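Local coordinates for protein glyceraldehyde-3-phosphate dehydrogenase (Sulfolobus solfataricus, PDB 1B7G) that oxidises and phosphorylates D-glyceraldehyde 3-phosphate to 1,3-bisphosphoglycerate in glycolysis, using NAD or, with marked preference, NADP as cofactor, at residues Q92-Y97 with A104-G109; T243-L248 with N308-R313. The protein carries 1 engineered substitution. One frame throughout, in Å; residues are numbered along the deposited sequence.

Overall arrangement
Both contacts are buried, yet they show how differently a fold can join its parts. Contact 1 is local: helix 89-99 lies against strand 103-106 of the parallel nucleotide-binding sheet, which follows it in sequence, and the joint is aromatic and aliphatic with no hydrogen bond across it. Contact 2 lies nearer the centre of the chain and spans 60 residues, linking the turn ahead of strand 246-249 in the mixed sheet to helix 304-315 through one salt bridge. They share no helix or strand but do touch: Ile105 packs on helix 304-315, and Gln107 NE2 lies 2.7 Å from Asn308 OD1, probably hydrogen-bonded.

Contact 1: Q92-Y97 with A104-G109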
loop_
_atom_site.group_PDB
_atom_site.type_symbol
_atom_site.label_atom_id
_atom_site.label_comp_id
_atom_site.label_asym_id
_atom_site.label_seq_id
_atom_site.Cartn_x
_atom_site.Cartn_y
_atom_site.Cartn_z
ATOM N N GLN A 92 30.632 10.468 1.159
ATOM C CA GLN A 92 30.899 11.757 0.529
ATOM C C GLN A 92 30.488 12.873 1.476
ATOM O O GLN A 92 31.193 13.868 1.539
ATOM C CB GLN A 92 30.161 11.863 -0.797
ATOM C CG GLN A 92 30.674 10.847 -1.829
ATOM C CD GLN A 92 29.938 10.978 -3.148
ATOM O OE1 GLN A 92 29.351 12.018 -3.456
ATOM N NE2 GLN A 92 29.968 9.919 -3.951
ATOM N N TYR A 93 29.425 12.683 2.276
ATOM C CA TYR A 93 29.047 13.691 3.249
ATOM C C TYR A 93 29.811 13.576 4.564
ATOM O O TYR A 93 29.923 14.574 5.289
ATOM C CB TYR A 93 27.546 13.702 3.523
ATOM C CG TYR A 93 26.765 14.455 2.478
ATOM C CD1 TYR A 93 26.666 15.847 2.550
ATOM C CD2 TYR A 93 26.126 13.797 1.445
ATOM C CE1 TYR A 93 25.964 16.552 1.589
ATOM C CE2 TYR A 93 25.423 14.490 0.482
ATOM C CZ TYR A 93 25.347 15.872 0.566
ATOM O OH TYR A 93 24.630 16.555 -0.379
ATOM N N LYS A 94 30.438 12.428 4.864
ATOM C CA LYS A 94 31.155 12.312 6.136
ATOM C C LYS A 94 32.108 13.453 6.443
ATOM O O LYS A 94 32.036 14.075 7.515
ATOM C CB LYS A 94 31.757 10.913 6.273
ATOM C CG LYS A 94 32.613 10.708 7.511
ATOM C CD LYS A 94 31.814 10.906 8.782
ATOM C CE LYS A 94 32.710 10.791 10.013
ATOM N NZ LYS A 94 33.498 9.546 10.048
ATOM N N PRO A 95 33.017 13.847 5.579
ATOM C CA PRO A 95 33.911 14.972 5.821
ATOM C C PRO A 95 33.169 16.285 6.048
ATOM O O PRO A 95 33.597 17.101 6.881
ATOM C CB PRO A 95 34.792 15.032 4.588
ATOM C CG PRO A 95 34.099 14.238 3.537
ATOM C CD PRO A 95 33.286 13.198 4.261
ATOM N N ILE A 96 32.057 16.531 5.371
ATOM C CA ILE A 96 31.261 17.747 5.599
ATOM C C ILE A 96 30.661 17.795 6.985
ATOM O O ILE A 96 30.815 18.776 7.738
ATOM C CB ILE A 96 30.206 17.879 4.488
ATOM C CG1 ILE A 96 30.932 18.037 3.146
ATOM C CG2 ILE A 96 29.280 19.055 4.725
ATOM C CD1 ILE A 96 30.138 17.710 1.921
ATOM N N TYR A 97 30.064 16.697 7.470
ATOM C CA TYR A 97 29.564 16.679 8.848
ATOM C C TYR A 97 30.698 16.902 9.856
ATOM O O TYR A 97 30.512 17.492 10.924
ATOM C CB TYR A 97 28.833 15.392 9.179
ATOM C CG TYR A 97 27.766 14.927 8.219
ATOM C CD1 TYR A 97 26.890 15.800 7.598
ATOM C CD2 TYR A 97 27.628 13.563 7.960
ATOM C CE1 TYR A 97 25.904 15.354 6.736
ATOM C CE2 TYR A 97 26.632 13.101 7.110
ATOM C CZ TYR A 97 25.779 13.989 6.494
ATOM O OH TYR A 97 24.822 13.546 5.617
ATOM N N ALA A 104 26.272 12.306 13.203
ATOM C CA ALA A 104 25.500 11.760 12.086
ATOM C C ALA A 104 25.225 10.249 12.180
ATOM O O ALA A 104 26.041 9.491 12.679
ATOM C CB ALA A 104 26.146 12.072 10.775
ATOM N N ILE A 105 24.054 9.869 11.671
ATOM C CA ILE A 105 23.625 8.466 11.638
ATOM C C ILE A 105 23.663 7.994 10.176
ATOM O O ILE A 105 23.026 8.670 9.333
ATOM C CB ILE A 105 22.181 8.289 12.120
ATOM C CG1 ILE A 105 21.854 9.024 13.437
ATOM C CG2 ILE A 105 21.857 6.805 12.276
ATOM C CD1 ILE A 105 22.714 8.609 14.603
ATOM N N PHE A 106 24.372 6.898 9.880
ATOM C CA PHE A 106 24.405 6.482 8.456
ATOM C C PHE A 106 23.661 5.173 8.236
ATOM O O PHE A 106 23.338 4.468 9.191
ATOM C CB PHE A 106 25.801 6.399 7.899
ATOM C CG PHE A 106 26.694 7.590 7.909
ATOM C CD1 PHE A 106 27.456 7.883 9.042
ATOM C CD2 PHE A 106 26.833 8.410 6.818
ATOM C CE1 PHE A 106 28.315 8.952 9.047
ATOM C CE2 PHE A 106 27.656 9.509 6.825
ATOM C CZ PHE A 106 28.424 9.759 7.950
ATOM N N GLN A 107 23.344 4.857 6.974
ATOM C CA GLN A 107 22.586 3.641 6.671
ATOM C C GLN A 107 23.505 2.481 6.346
ATOM O O GLN A 107 24.680 2.695 6.042
ATOM C CB GLN A 107 21.530 3.890 5.594
ATOM C CG GLN A 107 20.586 5.056 6.010
ATOM C CD GLN A 107 20.136 4.967 7.438
ATOM O OE1 GLN A 107 19.588 3.951 7.868
ATOM N NE2 GLN A 107 20.359 6.035 8.239
ATOM N N GLY A 108 23.001 1.257 6.410
ATOM C CA GLY A 108 23.772 0.059 6.226
ATOM C C GLY A 108 24.545 -0.205 4.970
ATOM O O GLY A 108 25.398 -1.105 4.912
ATOM N N GLY A 109 24.298 0.535 3.905
ATOM C CA GLY A 109 24.903 0.424 2.606
ATOM C C GLY A 109 26.292 1.059 2.579
ATOM O O GLY A 109 27.059 0.870 1.642
#
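Tyr97 and Phe106 meet where helix 92-97 faces strand 104-106, the two running almost antiparallel at 170° with axes 10.4 Å apart. From CB of the tyrosine outward, its ring carbon CG, anti to the carbonyl carbon (chi1 -50°), already lies near the methyl of Ala104. One atom further, CD2 comes 3.5 Å from Ala104 CB, the shortest approach between the segments. CE2 still touches the methyl and also stands 3.7 Å from CE2 of Phe106, which arrives at the edge of the tyrosine ring and close to its plane. Over one face of that ring, toward the rim, lies Tyr93 O, 3.6 Å above the plane of Tyr97. The hydroxyl at the tip hydrogen-bonds to Asp83 and Asn7.

The side chains of Phe106 and Tyr97 run antiparallel alongside one another. Their planes are inclined at 46° and the centroids lie 5.9 Å apart, an oblique pairing that is neither a parallel stack nor a T-shape. Lys94, earlier on the helix, lies roughly perpendicular to the phenylalanine side chain and lays its aliphatic part against the end of the ring, CD being 3.7 Å from Phe106 CZ. Bends at chi2 and chi4 turn the ammonium away from the phenyl group, to the carbonyl oxygen of Val114 and a cation-pi contact with Tyr133.

Ala104 and Phe106 point toward the helix, while the intervening Ile105 points away, as strand alternation requires. Helix 89-99 thus packs on the parallel sheet as the crossover of the beta-alpha-beta unit 80-83, 89-99, 103-106, and the strand leads on to Gly109, assigned by similarity to NAD binding: the architecture of a Rossmann fold.

Contact 2: T243-L248 with N308-R313; sequences TPRIVL and NIDAIR
With CG anti to the carbonyl carbon and the chain extended from there to NE, Arg245 reaches from its turn toward Asp310, whose CG is likewise anti to its own carbonyl carbon and whose carboxylate comes from the opposite direction on helix 308-313. The guanidinium meets the acid end-on, and both terminal nitrogens converge on a single oxygen: NH2 lies 2.6 Å from Asp310 OD2, NH1 2.8 Å from the same Asp310 OD2. Carboxylate and guanidinium are nearly coplanar, 3° apart. NH2 uses the syn lone pair of OD2, whereas NH1 approaches that oxygen nearly along its C-O axis. Both bonds are bent, at 144° and 135° respectively, consistent with two N-H groups converging on one oxygen.

Arg245 occupies the third position of a type II beta turn, Thr243 to Ile246, with a positive phi; the turn leads into strand 246-249 of the mixed sheet in the catalytic half of the GAPDH fold. The salt bridge joins the turn before that strand to helix 304-315.

Each charged group has further partners. Glu307 forms a second salt bridge with Arg245 NH1, and Asn329 accepts from NE. On the acid, OD1 hydrogen-bonds to the hydroxyls of Ser324 and Thr328.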
loop_
_atom_site.group_PDB
_atom_site.type_symbol
_atom_site.label_atom_id
_atom_site.label_comp_id
_atom_site.label_asym_id
_atom_site.label_seq_id
_atom_site.Cartn_x
_atom_site.Cartn_y
_atom_site.Cartn_z
ATOM N N THR A 243 8.630 -9.867 22.134
ATOM C CA THR A 243 9.723 -8.912 21.891
ATOM C C THR A 243 9.287 -7.903 20.861
ATOM O O THR A 243 9.107 -8.242 19.652
ATOM C CB THR A 243 10.987 -9.639 21.377
ATOM O OG1 THR A 243 11.358 -10.703 22.243
ATOM C CG2 THR A 243 12.159 -8.714 21.153
ATOM N N PRO A 244 9.114 -6.650 21.222
ATOM C CA PRO A 244 8.886 -5.613 20.243
ATOM C C PRO A 244 9.949 -5.590 19.146
ATOM O O PRO A 244 11.114 -5.497 19.398
ATOM C CB PRO A 244 8.895 -4.323 21.046
ATOM C CG PRO A 244 8.544 -4.745 22.435
ATOM C CD PRO A 244 9.198 -6.105 22.593
ATOM N N ARG A 245 9.423 -5.449 17.907
ATOM C CA ARG A 245 10.244 -5.377 16.722
ATOM C C ARG A 245 10.364 -6.751 16.014
ATOM O O ARG A 245 10.908 -6.863 14.945
ATOM C CB ARG A 245 11.557 -4.649 16.886
ATOM C CG ARG A 245 11.342 -3.154 17.083
ATOM C CD ARG A 245 12.631 -2.349 17.167
ATOM N NE ARG A 245 12.314 -1.114 17.940
ATOM C CZ ARG A 245 13.197 -0.157 18.152
ATOM N NH1 ARG A 245 14.409 -0.225 17.626
ATOM N NH2 ARG A 245 12.839 0.897 18.890
ATOM N N ILE A 246 9.698 -7.697 16.636
ATOM C CA ILE A 246 9.557 -9.058 16.130
ATOM C C ILE A 246 8.082 -9.411 16.246
ATOM O O ILE A 246 7.485 -9.231 17.321
ATOM C CB ILE A 246 10.381 -10.101 16.878
ATOM C CG1 ILE A 246 11.887 -9.900 16.670
ATOM C CG2 ILE A 246 10.000 -11.527 16.430
ATOM C CD1 ILE A 246 12.766 -10.802 17.554
ATOM N N VAL A 247 7.458 -9.864 15.174
ATOM C CA VAL A 247 6.069 -10.334 15.283
ATOM C C VAL A 247 6.012 -11.799 14.789
ATOM O O VAL A 247 6.886 -12.225 14.036
ATOM C CB VAL A 247 5.051 -9.496 14.524
ATOM C CG1 VAL A 247 4.847 -8.134 15.190
ATOM C CG2 VAL A 247 5.409 -9.304 13.052
ATOM N N LEU A 248 4.975 -12.508 15.150
ATOM C CA LEU A 248 4.802 -13.896 14.737
ATOM C C LEU A 248 3.632 -13.918 13.737
ATOM O O LEU A 248 2.721 -13.084 13.846
ATOM C CB LEU A 248 4.523 -14.839 15.900
ATOM C CG LEU A 248 5.701 -15.104 16.850
ATOM C CD1 LEU A 248 5.299 -16.018 17.991
ATOM C CD2 LEU A 248 6.894 -15.727 16.112
ATOM N N ASN A 308 16.840 4.005 13.462
ATOM C CA ASN A 308 17.444 5.322 13.273
ATOM C C ASN A 308 17.010 6.274 14.409
ATOM O O ASN A 308 17.823 7.103 14.860
ATOM C CB ASN A 308 17.085 5.903 11.910
ATOM C CG ASN A 308 18.009 5.515 10.783
ATOM O OD1 ASN A 308 19.029 6.163 10.546
ATOM N ND2 ASN A 308 17.671 4.445 10.075
ATOM N N ILE A 309 15.769 6.122 14.881
ATOM C CA ILE A 309 15.322 6.959 16.004
ATOM C C ILE A 309 16.118 6.658 17.266
ATOM O O ILE A 309 16.671 7.565 17.937
ATOM C CB ILE A 309 13.816 6.832 16.239
ATOM C CG1 ILE A 309 13.000 7.249 15.024
ATOM C CG2 ILE A 309 13.425 7.710 17.460
ATOM C CD1 ILE A 309 13.366 8.601 14.424
ATOM N N ASP A 310 16.326 5.381 17.599
ATOM C CA ASP A 310 17.145 5.040 18.771
ATOM C C ASP A 310 18.578 5.468 18.629
ATOM O O ASP A 310 19.229 5.884 19.621
ATOM C CB ASP A 310 17.042 3.541 19.059
ATOM C CG ASP A 310 15.652 3.129 19.461
ATOM O OD1 ASP A 310 15.003 3.927 20.189
ATOM O OD2 ASP A 310 15.189 2.028 19.084
ATOM N N ALA A 311 19.135 5.368 17.414
ATOM C CA ALA A 311 20.492 5.739 17.153
ATOM C C ALA A 311 20.681 7.236 17.493
ATOM O O ALA A 311 21.759 7.605 17.969
ATOM C CB ALA A 311 20.968 5.454 15.739
ATOM N N ILE A 312 19.702 8.058 17.142
ATOM C CA ILE A 312 19.788 9.484 17.491
ATOM C C ILE A 312 19.936 9.599 19.007
ATOM O O ILE A 312 20.832 10.251 19.509
ATOM C CB ILE A 312 18.540 10.255 17.033
ATOM C CG1 ILE A 312 18.565 10.437 15.508
ATOM C CG2 ILE A 312 18.460 11.610 17.724
ATOM C CD1 ILE A 312 17.219 10.711 14.860
ATOM N N ARG A 313 19.105 8.890 19.748
ATOM C CA ARG A 313 19.157 8.950 21.202
ATOM C C ARG A 313 20.463 8.445 21.761
ATOM O O ARG A 313 21.004 9.093 22.678
ATOM C CB ARG A 313 17.941 8.241 21.813
ATOM C CG ARG A 313 16.648 8.903 21.395
ATOM C CD ARG A 313 15.636 8.981 22.541
ATOM N NE ARG A 313 14.380 9.574 22.062
ATOM C CZ ARG A 313 13.419 8.907 21.432
ATOM N NH1 ARG A 313 13.514 7.585 21.186
ATOM N NH2 ARG A 313 12.355 9.609 21.055
#